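Local coordinates for glycosyl hydrolases family 31 family protein (Aspergillus niger, PDB 6DRU), which probably catalyses the release of alpha-xylose from the non-reducing terminal glucose of xyloglucan oligosaccharides, as a GH31 glycosidase, at residues Tyr259-Gln270 with Leu301-Val312; Ala318-Pro326 with Gly388-Ala397. All blocks are in the same frame, centred on the assembly; numbering follows the deposited sequence.

In the fold
Both contacts lie in the TIM-barrel domain and follow one another along the chain without nesting or crossing. After strand 252-254 comes 259-270, a short loop leading into helix 262-274. The chain then runs through strand 281-284 and returns at 301-312, which closes interaction 1 as a pairing of neighbouring outer helices. Helix 305-316 leads directly into strand 319-328, where interaction 2 opens. Helix 370-385 carries the chain over to strand 391-394, which closes it as a parallel pair in the barrel wall. The two layers touch: M320 packs against V265 and S309, and S309 also meets G388. Interaction 1 is thus outer shell, and interaction 2 is wall and active-site rim.

Interaction 1 of 2, residues Tyr259-Gln270 with Leu301-Val312; sequences YENQTEVELLAQ and LWPNVAQMSARV. With NAG (2-acetamido-2-deoxy-beta-D-glucopyranose), chain C; MAN (alpha-D-mannopyranose), chain D; BMA (beta-D-mannopyranose), chain B; NAG (2-acetamido-2-deoxy-beta-D-glucopyranose), chain E.
Two adjacent outer helices of the TIM barrel pack side by side here, with Q262, V265 and A269 against M308 and V312 of the other helix and W302 of the loop before it. Helices 262-270 and 305-312 run nearly parallel, 11° apart, with axes 9.4 Å from each other. Q262 joins the two N-terminal ends. Its backbone N donates to L301 O (2.9 Å). Its side chain leaves anti to the backbone N (chi1 172°) and stays extended, which carries the amide past M308. There Q262 OE1 accepts from N304 N at 3.0 Å, in the carbonyl plane and on a lone pair. Q262 NE2 donates to E266 OE2 (3.2 Å), which fixes the amide from its other end. N304 in turn caps its own helix through OD1 and Q307 N.

The backbone of N261 and Q262 lies over one face of the W302 indole. V265 CG2 meets the edge of that ring, 3.6 Å from W302 CZ3. Further along, V265 CG1 touches M308 SD and V312 CG2, and A269 CB reaches V312 CG2 at 4.0 Å.

N261 N-caps helix 262-270 through OD1, which accepts from E264 N (2.9 Å). Its ND2 carries the N-linked glycan. Other glycan sugars border E260, L301 and P303. On the barrel side, V265, M308 and V312 pack on M320 of strand 319-328. W302 and M308 rest on I284 of strand 281-284.

Interaction 2 of 2, residues Ala318-Pro326 with Gly388-Ala397; sequences AEMMASLWP and GIKNFWIDQA. With XYS (alpha-D-xylopyranose), chain N; BGC (beta-D-glucopyranose), chain F.
M321 to L324 pair with N391 to I394 as adjacent parallel strands of the TIM-barrel wall, and this is the tight part of the contact. A322 N donates to N391 O, W393 N to A322 O (2.7 Å) and L324 N to W393 O (3.0 Å). On one face M321 crosses W393 at about a right angle in an oblique Met-aromatic contact. On the other, L324 CD2 packs on I394 CG2 at 3.9 Å.

The N-terminal end is looser, and E319 and K390 are partly exposed. Even so, N391 ND2 donates to M320 O (3.2 Å), while its OD1 accepts from V466 N.

The C-terminal ends of the strands lead into the xylose pocket. D395, probably the catalytic nucleophile, has CG anti to the backbone N (chi1 -177°), which puts the carboxylate beside the sugar, D395 OD1 2.7 Å from xylose O5. W325 NE1 donates weakly to D395 OD1 (3.1 Å), and a water bridges D395 OD1 and S323 OG. Q396 CG lies over the six-membered ring of W325, a CH-pi contact that backs the indole.

Strands 281-284 and 467-469 flank the pair. Outside the barrel, A322 and L324 meet helix 370-385, and I394 meets helix 439-455.

Interaction 1 of 2, residues Tyr259-Gln270 with Leu301-Val312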
loop_
_atom_site.group_PDB
_atom_site.type_symbol
_atom_site.label_atom_id
_atom_site.label_comp_id
_atom_site.label_asym_id
_atom_site.label_seq_id
_atom_site.Cartn_x
_atom_site.Cartn_y
_atom_site.Cartn_z
ATOM N N TYR A 259 -21.171 -39.408 14.502
ATOM C CA TYR A 259 -22.159 -39.882 15.463
ATOM C C TYR A 259 -23.075 -38.719 15.825
ATOM O O TYR A 259 -22.627 -37.718 16.395
ATOM C CB TYR A 259 -21.475 -40.474 16.693
ATOM C CG TYR A 259 -20.520 -41.592 16.337
ATOM C CD1 TYR A 259 -20.989 -42.779 15.791
ATOM C CD2 TYR A 259 -19.152 -41.456 16.531
ATOM C CE1 TYR A 259 -20.123 -43.801 15.453
ATOM C CE2 TYR A 259 -18.278 -42.473 16.195
ATOM C CZ TYR A 259 -18.769 -43.641 15.655
ATOM O OH TYR A 259 -17.902 -44.657 15.323
ATOM N N GLU A 260 -24.359 -38.858 15.496
ATOM C CA GLU A 260 -25.240 -37.708 15.346
ATOM C C GLU A 260 -26.018 -37.352 16.608
ATOM O O GLU A 260 -26.268 -36.165 16.849
ATOM C CB GLU A 260 -26.206 -37.963 14.185
ATOM C CG GLU A 260 -26.926 -36.734 13.675
ATOM C CD GLU A 260 -28.327 -36.623 14.225
ATOM O OE1 GLU A 260 -28.678 -37.428 15.112
ATOM O OE2 GLU A 260 -29.078 -35.732 13.773
ATOM N N ASN A 261 -26.417 -38.330 17.418
ATOM C CA ASN A 261 -27.166 -38.047 18.637
ATOM C C ASN A 261 -26.595 -38.869 19.789
ATOM O O ASN A 261 -25.697 -39.697 19.609
ATOM C CB ASN A 261 -28.669 -38.306 18.450
ATOM C CG ASN A 261 -29.006 -39.782 18.296
ATOM O OD1 ASN A 261 -28.883 -40.563 19.238
ATOM N ND2 ASN A 261 -29.459 -40.163 17.105
ATOM N N GLN A 262 -27.136 -38.632 20.988
ATOM C CA GLN A 262 -26.602 -39.266 22.189
ATOM C C GLN A 262 -26.839 -40.770 22.184
ATOM O O GLN A 262 -25.963 -41.544 22.593
ATOM C CB GLN A 262 -27.217 -38.632 23.436
ATOM C CG GLN A 262 -26.859 -39.351 24.727
ATOM C CD GLN A 262 -27.360 -38.628 25.962
ATOM O OE1 GLN A 262 -27.722 -37.453 25.905
ATOM N NE2 GLN A 262 -27.386 -39.332 27.087
ATOM N N THR A 263 -28.015 -41.207 21.731
ATOM C CA THR A 263 -28.334 -42.629 21.782
ATOM C C THR A 263 -27.470 -43.435 20.819
ATOM O O THR A 263 -27.116 -44.580 21.120
ATOM C CB THR A 263 -29.822 -42.834 21.478
ATOM O OG1 THR A 263 -30.601 -42.428 22.610
ATOM C CG2 THR A 263 -30.129 -44.290 21.146
ATOM N N GLU A 264 -27.066 -42.840 19.695
ATOM C CA GLU A 264 -26.153 -43.535 18.792
ATOM C C GLU A 264 -24.792 -43.750 19.446
ATOM O O GLU A 264 -24.162 -44.797 19.252
ATOM C CB GLU A 264 -26.005 -42.753 17.487
ATOM C CG GLU A 264 -25.021 -43.371 16.508
ATOM C CD GLU A 264 -24.979 -42.641 15.181
ATOM O OE1 GLU A 264 -25.907 -41.849 14.905
ATOM O OE2 GLU A 264 -24.026 -42.872 14.407
ATOM N N VAL A 265 -24.327 -42.774 20.227
ATOM C CA VAL A 265 -23.057 -42.925 20.929
ATOM C C VAL A 265 -23.175 -43.973 22.028
ATOM O O VAL A 265 -22.246 -44.754 22.263
ATOM C CB VAL A 265 -22.591 -41.566 21.481
ATOM C CG1 VAL A 265 -21.370 -41.736 22.369
ATOM C CG2 VAL A 265 -22.286 -40.615 20.336
ATOM N N GLU A 266 -24.315 -44.012 22.719
ATOM C CA GLU A 266 -24.482 -44.993 23.786
ATOM C C GLU A 266 -24.592 -46.411 23.233
ATOM O O GLU A 266 -24.098 -47.361 23.851
ATOM C CB GLU A 266 -25.702 -44.645 24.637
ATOM C CG GLU A 266 -25.490 -43.447 25.549
ATOM C CD GLU A 266 -26.751 -43.031 26.280
ATOM O OE1 GLU A 266 -27.856 -43.277 25.754
ATOM O OE2 GLU A 266 -26.635 -42.466 27.388
ATOM N N LEU A 267 -25.225 -46.580 22.065
ATOM C CA LEU A 267 -25.281 -47.908 21.461
ATOM C C LEU A 267 -23.924 -48.330 20.918
ATOM O O LEU A 267 -23.631 -49.529 20.852
ATOM C CB LEU A 267 -26.332 -47.952 20.351
ATOM C CG LEU A 267 -27.777 -47.644 20.749
ATOM C CD1 LEU A 267 -28.694 -47.693 19.533
ATOM C CD2 LEU A 267 -28.257 -48.594 21.837
ATOM N N LEU A 268 -23.088 -47.368 20.525
ATOM C CA LEU A 268 -21.738 -47.693 20.077
ATOM C C LEU A 268 -20.912 -48.280 21.216
ATOM O O LEU A 268 -20.208 -49.282 21.038
ATOM C CB LEU A 268 -21.071 -46.445 19.502
ATOM C CG LEU A 268 -19.633 -46.564 19.004
ATOM C CD1 LEU A 268 -19.546 -47.516 17.826
ATOM C CD2 LEU A 268 -19.145 -45.188 18.609
ATOM N N ALA A 269 -20.981 -47.663 22.399
ATOM C CA ALA A 269 -20.284 -48.209 23.559
ATOM C C ALA A 269 -20.858 -49.561 23.962
ATOM O O ALA A 269 -20.120 -50.449 24.404
ATOM C CB ALA A 269 -20.356 -47.224 24.726
ATOM N N GLN A 270 -22.175 -49.734 23.822
ATOM C CA GLN A 270 -22.783 -51.030 24.103
ATOM C C GLN A 270 -22.279 -52.102 23.147
ATOM O O GLN A 270 -22.130 -53.265 23.541
ATOM C CB GLN A 270 -24.307 -50.922 24.032
ATOM C CG GLN A 270 -25.044 -52.079 24.684
ATOM C CD GLN A 270 -24.965 -52.040 26.198
ATOM O OE1 GLN A 270 -25.518 -51.144 26.836
ATOM N NE2 GLN A 270 -24.273 -53.013 26.781
ATOM N N LEU A 301 -30.452 -33.115 20.482
ATOM C CA LEU A 301 -29.891 -34.408 20.130
ATOM C C LEU A 301 -28.922 -34.957 21.168
ATOM O O LEU A 301 -28.548 -36.133 21.075
ATOM C CB LEU A 301 -29.180 -34.326 18.771
ATOM C CG LEU A 301 -30.056 -33.803 17.633
ATOM C CD1 LEU A 301 -29.212 -33.157 16.542
ATOM C CD2 LEU A 301 -30.908 -34.928 17.067
ATOM N N TRP A 302 -28.509 -34.151 22.145
ATOM C CA TRP A 302 -27.628 -34.588 23.229
ATOM C C TRP A 302 -28.225 -34.116 24.549
ATOM O O TRP A 302 -27.679 -33.224 25.211
ATOM C CB TRP A 302 -26.211 -34.047 23.034
ATOM C CG TRP A 302 -25.689 -34.232 21.639
ATOM C CD1 TRP A 302 -25.874 -33.394 20.576
ATOM C CD2 TRP A 302 -24.900 -35.324 21.154
ATOM N NE1 TRP A 302 -25.248 -33.897 19.462
ATOM C CE2 TRP A 302 -24.642 -35.081 19.789
ATOM C CE3 TRP A 302 -24.384 -36.483 21.741
ATOM C CZ2 TRP A 302 -23.891 -35.953 19.004
ATOM C CZ3 TRP A 302 -23.640 -37.348 20.959
ATOM C CH2 TRP A 302 -23.401 -37.079 19.606
ATOM N N PRO A 303 -29.346 -34.711 24.969
ATOM C CA PRO A 303 -30.097 -34.131 26.098
ATOM C C PRO A 303 -29.364 -34.182 27.426
ATOM O O PRO A 303 -29.460 -33.232 28.212
ATOM C CB PRO A 303 -31.381 -34.973 26.127
ATOM C CG PRO A 303 -31.005 -36.258 25.467
ATOM C CD PRO A 303 -30.015 -35.895 24.406
ATOM N N ASN A 304 -28.632 -35.258 27.707
ATOM C CA ASN A 304 -27.928 -35.426 28.979
ATOM C C ASN A 304 -26.530 -35.943 28.660
ATOM O O ASN A 304 -26.318 -37.155 28.550
ATOM C CB ASN A 304 -28.692 -36.378 29.899
ATOM C CG ASN A 304 -28.183 -36.349 31.327
ATOM O OD1 ASN A 304 -27.062 -35.914 31.595
ATOM N ND2 ASN A 304 -29.007 -36.824 32.254
ATOM N N VAL A 305 -25.568 -35.027 28.529
ATOM C CA VAL A 305 -24.242 -35.433 28.076
ATOM C C VAL A 305 -23.385 -35.944 29.226
ATOM O O VAL A 305 -22.439 -36.704 28.992
ATOM C CB VAL A 305 -23.535 -34.291 27.319
ATOM C CG1 VAL A 305 -24.511 -33.593 26.374
ATOM C CG2 VAL A 305 -22.923 -33.313 28.267
ATOM N N ALA A 306 -23.669 -35.529 30.460
ATOM C CA ALA A 306 -22.964 -36.108 31.598
ATOM C C ALA A 306 -23.325 -37.577 31.772
ATOM O O ALA A 306 -22.476 -38.394 32.148
ATOM C CB ALA A 306 -23.276 -35.324 32.872
ATOM N N GLN A 307 -24.583 -37.932 31.492
ATOM C CA GLN A 307 -24.992 -39.331 31.529
ATOM C C GLN A 307 -24.411 -40.119 30.365
ATOM O O GLN A 307 -24.085 -41.301 30.522
ATOM C CB GLN A 307 -26.517 -39.436 31.515
ATOM C CG GLN A 307 -27.042 -40.837 31.772
ATOM C CD GLN A 307 -28.430 -41.048 31.200
ATOM O OE1 GLN A 307 -29.223 -40.112 31.103
ATOM N NE2 GLN A 307 -28.725 -42.282 30.802
ATOM N N MET A 308 -24.272 -39.488 29.198
ATOM C CA MET A 308 -23.715 -40.184 28.045
ATOM C C MET A 308 -22.255 -40.545 28.282
ATOM O O MET A 308 -21.835 -41.680 28.027
ATOM C CB MET A 308 -23.859 -39.324 26.791
ATOM C CG MET A 308 -23.247 -39.945 25.545
ATOM S SD MET A 308 -23.155 -38.795 24.159
ATOM C CE MET A 308 -22.002 -37.585 24.805
ATOM N N SER A 309 -21.464 -39.587 28.767
ATOM C CA SER A 309 -20.051 -39.851 29.010
ATOM C C SER A 309 -19.865 -40.881 30.116
ATOM O O SER A 309 -18.962 -41.723 30.042
ATOM C CB SER A 309 -19.332 -38.550 29.363
ATOM O OG SER A 309 -19.713 -38.097 30.651
ATOM N N ALA A 310 -20.714 -40.836 31.146
ATOM C CA ALA A 310 -20.606 -41.804 32.232
ATOM C C ALA A 310 -21.001 -43.198 31.764
ATOM O O ALA A 310 -20.385 -44.192 32.167
ATOM C CB ALA A 310 -21.469 -41.369 33.414
ATOM N N ARG A 311 -22.022 -43.291 30.909
ATOM C CA ARG A 311 -22.421 -44.588 30.378
ATOM C C ARG A 311 -21.348 -45.159 29.461
ATOM O O ARG A 311 -21.103 -46.371 29.463
ATOM C CB ARG A 311 -23.753 -44.471 29.638
ATOM C CG ARG A 311 -24.433 -45.807 29.374
ATOM C CD ARG A 311 -25.058 -46.380 30.640
ATOM N NE ARG A 311 -25.531 -47.750 30.445
ATOM C CZ ARG A 311 -25.007 -48.815 31.046
ATOM N NH1 ARG A 311 -23.992 -48.673 31.889
ATOM N NH2 ARG A 311 -25.499 -50.023 30.806
ATOM N N VAL A 312 -20.707 -44.305 28.660
ATOM C CA VAL A 312 -19.629 -44.770 27.790
ATOM C C VAL A 312 -18.468 -45.301 28.620
ATOM O O VAL A 312 -17.870 -46.334 28.289
ATOM C CB VAL A 312 -19.183 -43.643 26.840
ATOM C CG1 VAL A 312 -17.868 -43.995 26.161
ATOM C CG2 VAL A 312 -20.255 -43.376 25.799
HETATM C C1 NAG C . -30.283 -41.385 17.066
HETATM C C2 NAG C . -31.465 -41.276 16.125
HETATM C C3 NAG C . -32.110 -42.587 15.864
HETATM C C4 NAG C . -31.073 -43.605 15.450
HETATM C C5 NAG C . -29.975 -43.660 16.489
HETATM C C6 NAG C . -28.905 -44.637 16.059
HETATM C C7 NAG C . -32.513 -39.065 16.119
HETATM C C8 NAG C . -31.610 -38.682 14.975
HETATM N N2 NAG C . -32.413 -40.367 16.668
HETATM O O3 NAG C . -33.102 -42.437 14.875
HETATM O O4 NAG C . -31.685 -44.866 15.328
HETATM O O5 NAG C . -29.402 -42.383 16.613
HETATM O O6 NAG C . -28.455 -44.291 14.767
HETATM O O7 NAG C . -33.312 -38.265 16.561
HETATM C C1 MAN D . -35.586 -37.336 19.654
HETATM C C2 MAN D . -36.122 -37.692 21.019
HETATM C C3 MAN D . -35.121 -37.271 22.075
HETATM C C4 MAN D . -33.716 -37.720 21.726
HETATM C C5 MAN D . -33.401 -37.509 20.259
HETATM C C6 MAN D . -32.083 -38.174 19.921
HETATM O O2 MAN D . -36.338 -39.082 21.092
HETATM O O3 MAN D . -35.492 -37.839 23.310
HETATM O O4 MAN D . -32.803 -36.972 22.495
HETATM O O5 MAN D . -34.406 -38.068 19.449
HETATM O O6 MAN D . -31.477 -38.697 21.083
HETATM C C1 BMA B . -32.271 -34.082 12.402
HETATM C C2 BMA B . -32.149 -35.606 12.453
HETATM C C3 BMA B . -33.554 -36.213 12.468
HETATM C C4 BMA B . -34.430 -35.594 13.567
HETATM C C5 BMA B . -34.412 -34.063 13.450
HETATM C C6 BMA B . -35.171 -33.373 14.569
HETATM O O2 BMA B . -31.521 -35.965 13.670
HETATM O O3 BMA B . -33.521 -37.629 12.604
HETATM O O4 BMA B . -35.764 -36.058 13.436
HETATM O O5 BMA B . -33.048 -33.615 13.484
HETATM O O6 BMA B . -34.990 -34.120 15.765
HETATM C C1 NAG E . -29.310 -30.109 11.702
HETATM C C2 NAG E . -30.299 -30.234 12.840
HETATM C C3 NAG E . -30.457 -31.639 13.289
HETATM C C4 NAG E . -30.757 -32.530 12.104
HETATM C C5 NAG E . -29.643 -32.370 11.093
HETATM C C6 NAG E . -29.883 -33.261 9.893
HETATM C C7 NAG E . -30.463 -28.182 14.206
HETATM C C8 NAG E . -29.987 -27.360 15.385
HETATM N N2 NAG E . -29.867 -29.442 13.939
HETATM O O3 NAG E . -31.464 -31.696 14.272
HETATM O O4 NAG E . -30.849 -33.873 12.515
HETATM O O5 NAG E . -29.611 -31.026 10.680
HETATM O O6 NAG E . -29.525 -32.569 8.718
HETATM O O7 NAG E . -31.352 -27.764 13.492
HETATM O O HOH W 1 -25.525 -33.912 16.297
#

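Interaction 2 of 2, residues Ala318-Pro326 with Gly388-Ala397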
loop_
_atom_site.group_PDB
_atom_site.type_symbol
_atom_site.label_atom_id
_atom_site.label_comp_id
_atom_site.label_asym_id
_atom_site.label_seq_id
_atom_site.Cartn_x
_atom_site.Cartn_y
_atom_site.Cartn_z
ATOM N N ALA A 318 -13.766 -46.071 28.028
ATOM C CA ALA A 318 -13.159 -45.133 27.101
ATOM C C ALA A 318 -13.472 -43.696 27.496
ATOM O O ALA A 318 -14.536 -43.396 28.048
ATOM C CB ALA A 318 -13.652 -45.397 25.678
ATOM N N GLU A 319 -12.523 -42.808 27.222
ATOM C CA GLU A 319 -12.780 -41.385 27.347
ATOM C C GLU A 319 -13.479 -40.877 26.089
ATOM O O GLU A 319 -13.667 -41.607 25.113
ATOM C CB GLU A 319 -11.482 -40.622 27.598
ATOM C CG GLU A 319 -10.874 -40.886 28.967
ATOM C CD GLU A 319 -10.637 -39.612 29.755
ATOM O OE1 GLU A 319 -11.621 -39.015 30.241
ATOM O OE2 GLU A 319 -9.461 -39.210 29.894
ATOM N N MET A 320 -13.866 -39.606 26.110
ATOM C CA MET A 320 -14.615 -39.018 25.011
ATOM C C MET A 320 -13.930 -37.755 24.507
ATOM O O MET A 320 -13.227 -37.066 25.251
ATOM C CB MET A 320 -16.057 -38.697 25.427
ATOM C CG MET A 320 -16.865 -39.919 25.825
ATOM S SD MET A 320 -18.617 -39.729 25.450
ATOM C CE MET A 320 -18.564 -39.613 23.664
ATOM N N MET A 321 -14.146 -37.469 23.223
ATOM C CA MET A 321 -13.628 -36.277 22.568
ATOM C C MET A 321 -14.731 -35.661 21.721
ATOM O O MET A 321 -15.500 -36.378 21.075
ATOM C CB MET A 321 -12.408 -36.599 21.690
ATOM C CG MET A 321 -11.884 -35.413 20.899
ATOM S SD MET A 321 -10.385 -35.771 19.964
ATOM C CE MET A 321 -9.168 -35.822 21.277
ATOM N N ALA A 322 -14.807 -34.331 21.728
ATOM C CA ALA A 322 -15.821 -33.606 20.977
ATOM C C ALA A 322 -15.157 -32.561 20.090
ATOM O O ALA A 322 -14.046 -32.096 20.361
ATOM C CB ALA A 322 -16.839 -32.939 21.908
ATOM N N SER A 323 -15.864 -32.188 19.028
ATOM C CA SER A 323 -15.344 -31.296 18.004
ATOM C C SER A 323 -15.845 -29.872 18.207
ATOM O O SER A 323 -16.965 -29.645 18.673
ATOM C CB SER A 323 -15.747 -31.785 16.610
ATOM O OG SER A 323 -15.528 -30.783 15.630
ATOM N N LEU A 324 -14.998 -28.910 17.847
ATOM C CA LEU A 324 -15.378 -27.505 17.854
ATOM C C LEU A 324 -14.668 -26.795 16.711
ATOM O O LEU A 324 -13.506 -27.087 16.414
ATOM C CB LEU A 324 -15.047 -26.827 19.190
ATOM C CG LEU A 324 -13.579 -26.739 19.612
ATOM C CD1 LEU A 324 -13.287 -25.393 20.254
ATOM C CD2 LEU A 324 -13.233 -27.869 20.565
ATOM N N TRP A 325 -15.380 -25.879 16.065
ATOM C CA TRP A 325 -14.829 -25.041 15.015
ATOM C C TRP A 325 -14.622 -23.618 15.525
ATOM O O TRP A 325 -15.330 -23.170 16.432
ATOM C CB TRP A 325 -15.746 -25.006 13.787
ATOM C CG TRP A 325 -15.587 -26.177 12.870
ATOM C CD1 TRP A 325 -15.165 -27.430 13.202
ATOM C CD2 TRP A 325 -15.848 -26.200 11.462
ATOM N NE1 TRP A 325 -15.149 -28.233 12.087
ATOM C CE2 TRP A 325 -15.565 -27.502 11.006
ATOM C CE3 TRP A 325 -16.296 -25.247 10.543
ATOM C CZ2 TRP A 325 -15.716 -27.874 9.673
ATOM C CZ3 TRP A 325 -16.444 -25.617 9.219
ATOM C CH2 TRP A 325 -16.154 -26.920 8.797
ATOM N N PRO A 326 -13.656 -22.883 14.968
ATOM C CA PRO A 326 -13.418 -21.504 15.414
ATOM C C PRO A 326 -14.397 -20.490 14.844
ATOM O O PRO A 326 -14.293 -19.303 15.177
ATOM C CB PRO A 326 -11.994 -21.231 14.913
ATOM C CG PRO A 326 -11.887 -22.050 13.673
ATOM C CD PRO A 326 -12.702 -23.297 13.922
ATOM N N GLY A 388 -17.860 -34.803 31.405
ATOM C CA GLY A 388 -17.279 -36.074 31.030
ATOM C C GLY A 388 -16.553 -36.091 29.703
ATOM O O GLY A 388 -15.871 -37.081 29.404
ATOM N N ILE A 389 -16.666 -35.037 28.903
ATOM C CA ILE A 389 -15.953 -34.935 27.635
ATOM C C ILE A 389 -14.768 -34.010 27.882
ATOM O O ILE A 389 -14.892 -32.785 27.807
ATOM C CB ILE A 389 -16.861 -34.426 26.513
ATOM C CG1 ILE A 389 -18.073 -35.345 26.363
ATOM C CG2 ILE A 389 -16.092 -34.345 25.201
ATOM C CD1 ILE A 389 -19.211 -34.732 25.589
ATOM N N LYS A 390 -13.605 -34.595 28.167
ATOM C CA LYS A 390 -12.440 -33.833 28.595
ATOM C C LYS A 390 -11.319 -33.830 27.566
ATOM O O LYS A 390 -10.211 -33.379 27.870
ATOM C CB LYS A 390 -11.930 -34.376 29.929
ATOM C CG LYS A 390 -13.034 -34.599 30.950
ATOM C CD LYS A 390 -12.484 -35.072 32.282
ATOM C CE LYS A 390 -13.362 -34.602 33.430
ATOM N NZ LYS A 390 -12.609 -34.526 34.714
ATOM N N ASN A 391 -11.580 -34.309 26.355
ATOM C CA ASN A 391 -10.643 -34.209 25.246
ATOM C C ASN A 391 -11.334 -33.479 24.106
ATOM O O ASN A 391 -12.541 -33.642 23.901
ATOM C CB ASN A 391 -10.169 -35.595 24.801
ATOM C CG ASN A 391 -9.554 -36.390 25.939
ATOM O OD1 ASN A 391 -8.364 -36.265 26.228
ATOM N ND2 ASN A 391 -10.369 -37.207 26.598
ATOM N N PHE A 392 -10.583 -32.660 23.374
ATOM C CA PHE A 392 -11.192 -31.721 22.442
ATOM C C PHE A 392 -10.570 -31.831 21.058
ATOM O O PHE A 392 -9.352 -31.966 20.916
ATOM C CB PHE A 392 -11.075 -30.295 22.971
ATOM C CG PHE A 392 -11.868 -30.063 24.220
ATOM C CD1 PHE A 392 -13.236 -29.869 24.155
ATOM C CD2 PHE A 392 -11.255 -30.072 25.461
ATOM C CE1 PHE A 392 -13.977 -29.666 25.301
ATOM C CE2 PHE A 392 -11.992 -29.871 26.615
ATOM C CZ PHE A 392 -13.355 -29.667 26.534
ATOM N N TRP A 393 -11.424 -31.762 20.044
ATOM C CA TRP A 393 -11.038 -31.865 18.642
ATOM C C TRP A 393 -11.150 -30.472 18.031
ATOM O O TRP A 393 -12.242 -30.032 17.662
ATOM C CB TRP A 393 -11.927 -32.876 17.921
ATOM C CG TRP A 393 -11.522 -33.171 16.514
ATOM C CD1 TRP A 393 -10.417 -32.711 15.864
ATOM C CD2 TRP A 393 -12.221 -34.004 15.580
ATOM N NE1 TRP A 393 -10.386 -33.202 14.584
ATOM C CE2 TRP A 393 -11.482 -33.998 14.384
ATOM C CE3 TRP A 393 -13.402 -34.750 15.641
ATOM C CZ2 TRP A 393 -11.881 -34.712 13.255
ATOM C CZ3 TRP A 393 -13.796 -35.459 14.521
ATOM C CH2 TRP A 393 -13.039 -35.433 13.343
ATOM N N ILE A 394 -10.019 -29.775 17.941
ATOM C CA ILE A 394 -9.991 -28.397 17.447
ATOM C C ILE A 394 -9.716 -28.453 15.948
ATOM O O ILE A 394 -8.575 -28.391 15.490
ATOM C CB ILE A 394 -8.987 -27.538 18.204
ATOM C CG1 ILE A 394 -7.745 -28.358 18.566
ATOM C CG2 ILE A 394 -9.658 -26.974 19.424
ATOM C CD1 ILE A 394 -6.660 -27.560 19.260
ATOM N N ASP A 395 -10.791 -28.554 15.181
ATOM C CA ASP A 395 -10.738 -28.780 13.749
ATOM C C ASP A 395 -10.888 -27.461 12.999
ATOM O O ASP A 395 -11.478 -26.503 13.506
ATOM C CB ASP A 395 -11.845 -29.757 13.346
ATOM C CG ASP A 395 -11.822 -30.107 11.877
ATOM O OD1 ASP A 395 -12.917 -30.182 11.280
ATOM O OD2 ASP A 395 -10.720 -30.279 11.317
ATOM N N GLN A 396 -10.322 -27.417 11.791
ATOM C CA GLN A 396 -10.556 -26.325 10.843
ATOM C C GLN A 396 -10.085 -24.979 11.385
ATOM O O GLN A 396 -10.721 -23.946 11.167
ATOM C CB GLN A 396 -12.029 -26.260 10.439
ATOM C CG GLN A 396 -12.434 -27.369 9.500
ATOM C CD GLN A 396 -12.526 -26.902 8.068
ATOM O OE1 GLN A 396 -13.177 -25.902 7.775
ATOM N NE2 GLN A 396 -11.871 -27.621 7.165
ATOM N N ALA A 397 -8.958 -24.984 12.092
ATOM C CA ALA A 397 -8.393 -23.775 12.681
ATOM C C ALA A 397 -7.061 -23.406 12.032
ATOM O O ALA A 397 -6.099 -23.042 12.711
ATOM C CB ALA A 397 -8.225 -23.938 14.187
HETATM C C1 XYS N . -13.117 -31.417 8.540
HETATM C C2 XYS N . -12.201 -32.393 9.242
HETATM C C3 XYS N . -12.877 -33.744 9.308
HETATM C C4 XYS N . -14.249 -33.597 9.930
HETATM C C5 XYS N . -15.015 -32.512 9.205
HETATM O O1 XYS N . -13.398 -31.890 7.244
HETATM O O2 XYS N . -10.988 -32.496 8.536
HETATM O O3 XYS N . -12.100 -34.627 10.082
HETATM O O4 XYS N . -14.945 -34.815 9.819
HETATM O O5 XYS N . -14.312 -31.291 9.276
HETATM C C2 BGC F . -15.425 -29.195 1.824
HETATM C C3 BGC F . -14.469 -28.366 2.610
HETATM C C4 BGC F . -14.865 -28.389 4.098
HETATM C C5 BGC F . -15.041 -29.805 4.569
HETATM C C6 BGC F . -15.558 -29.809 6.001
HETATM C C1 BGC F . -15.444 -30.577 2.425
HETATM O O2 BGC F . -15.016 -29.263 0.440
HETATM O O3 BGC F . -14.495 -27.070 2.133
HETATM O O4 BGC F . -13.857 -27.773 4.868
HETATM O O5 BGC F . -15.975 -30.480 3.748
HETATM O O6 BGC F . -16.107 -31.074 6.303
HETATM O O HOH W 2 -14.356 -31.782 13.175
HETATM O O HOH W 3 -11.169 -25.528 16.307
#